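Local coordinates for putative PAS/PAC sensor protein (Nakamurella multipartita DSM 44233, PDB 6HMJ), which is a flavin mononucleotide-binding light-oxygen-voltage receptor for blue light that mediates RNA binding and translational regulation, at residues Val16-Gly20 with Ser21-Val25. Residues are numbered along the deposited sequence; the frame is centred on the assembly and turned at random.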
# COMPACT_ATOMS: atom_id res chain seq x y z
N VAL A 16 38.57 -21.71 -44.89
CA VAL A 16 40.02 -21.65 -44.93
C VAL A 16 40.43 -21.37 -46.37
O VAL A 16 39.90 -21.99 -47.30
CB VAL A 16 40.68 -22.94 -44.42
CG1 VAL A 16 42.19 -22.79 -44.37
CG2 VAL A 16 40.14 -23.30 -43.04
N LEU A 17 41.36 -20.44 -46.55
CA LEU A 17 41.77 -19.99 -47.87
C LEU A 17 43.27 -20.16 -47.99
O LEU A 17 44.03 -19.49 -47.28
CB LEU A 17 41.36 -18.53 -48.11
CG LEU A 17 41.69 -17.95 -49.48
CD1 LEU A 17 40.84 -18.61 -50.56
CD2 LEU A 17 41.48 -16.45 -49.48
N ASP A 18 43.70 -21.06 -48.87
CA ASP A 18 45.12 -21.28 -49.09
C ASP A 18 45.73 -20.09 -49.82
O ASP A 18 45.18 -19.60 -50.81
CB ASP A 18 45.34 -22.57 -49.88
CG ASP A 18 44.86 -23.80 -49.13
OD1 ASP A 18 44.45 -23.66 -47.96
OD2 ASP A 18 44.88 -24.90 -49.71
N ALA A 19 46.88 -19.63 -49.32
CA ALA A 19 47.49 -18.41 -49.86
C ALA A 19 47.89 -18.59 -51.32
O ALA A 19 47.39 -17.88 -52.20
CB ALA A 19 48.70 -18.03 -49.01
N GLY A 20 48.78 -19.54 -51.59
CA GLY A 20 49.33 -19.66 -52.93
C GLY A 20 48.30 -20.06 -53.98
O GLY A 20 48.29 -19.52 -55.09
N SER A 21 47.43 -21.01 -53.65
CA SER A 21 46.49 -21.56 -54.61
C SER A 21 45.11 -20.90 -54.56
O SER A 21 44.28 -21.18 -55.43
CB SER A 21 46.32 -23.07 -54.38
OG SER A 21 45.81 -23.33 -53.08
N ALA A 22 44.86 -20.04 -53.57
CA ALA A 22 43.54 -19.43 -53.39
C ALA A 22 42.45 -20.50 -53.29
O ALA A 22 41.28 -20.24 -53.58
CB ALA A 22 43.23 -18.45 -54.52
N ARG A 23 42.83 -21.70 -52.87
CA ARG A 23 41.85 -22.75 -52.61
C ARG A 23 41.01 -22.37 -51.40
O ARG A 23 41.54 -22.05 -50.33
CB ARG A 23 42.52 -24.10 -52.37
CG ARG A 23 41.52 -25.15 -51.88
CD ARG A 23 42.12 -26.52 -51.67
NE ARG A 23 41.18 -27.37 -50.95
CZ ARG A 23 41.26 -28.69 -50.86
NH1 ARG A 23 42.24 -29.35 -51.46
NH2 ARG A 23 40.34 -29.36 -50.17
N PHE A 24 39.69 -22.41 -51.56
CA PHE A 24 38.74 -21.97 -50.55
C PHE A 24 37.90 -23.16 -50.12
O PHE A 24 37.25 -23.80 -50.96
CB PHE A 24 37.85 -20.84 -51.09
CG PHE A 24 36.76 -20.43 -50.15
CD1 PHE A 24 36.91 -19.32 -49.34
CD2 PHE A 24 35.57 -21.13 -50.10
CE1 PHE A 24 35.90 -18.94 -48.48
CE2 PHE A 24 34.56 -20.76 -49.25
CZ PHE A 24 34.72 -19.66 -48.44
N VAL A 25 37.92 -23.47 -48.83
CA VAL A 25 37.17 -24.58 -48.26
C VAL A 25 36.19 -23.99 -47.25
O VAL A 25 36.59 -23.53 -46.18
CB VAL A 25 38.08 -25.61 -47.59
CG1 VAL A 25 37.28 -26.85 -47.20
CG2 VAL A 25 39.23 -25.98 -48.51
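Leu17 lays its CD1 methyl over the returning strand, 3.8 Å from CB of Phe24 and beside the rim of the Phe24 ring, roughly level with it. CG stands anti to the backbone N (chi1 -178°), and the second torsion (68°) makes CD1 the branch turned across, where it also lies beside the carbonyl oxygens of Ala22 and Arg23. The Phe24 ring continues this face inward, meeting Phe15 and resting on Pro45 and Val48 of helix 45-50. Asp18 carries the other face: its carboxylate runs alongside the extended Arg23 chain, OD2 3.6 Å from CB of Arg23, with the carboxylate and guanidinium planes 38° apart. OD2 of Asp18 stays 4.6 Å from NE of Arg23, so any attraction is probably modest. A short loop, turned back through a left-handed Ala22, closes this beta hairpin of strands 11-18 and 24-26, the latter at the margin of the antiparallel sheet in the N-terminal PAS region, far from the flavin. Val16 and Val25 form a hydrogen-bonded pair, each backbone N donating to the other's O, and Asp18 N gives a 2.8 Å bond to Arg23 O. Within the loop, Ala22 N reaches Asp18 O by a weak, bent bond, while Ser21 OG sits 3.3 Å from Asp18 CB and accepts a weak hydrogen bond from Arg23 N. An alanine in place of Asp18 would probably leave the CB-to-CD part of Arg23 without its flanking carboxylate and freer to turn. Strand 105-112 borders the other edge of strand 11-18, with Leu17 bonded to Val106 through the backbone and Ala105 touching Val16 and Asp18.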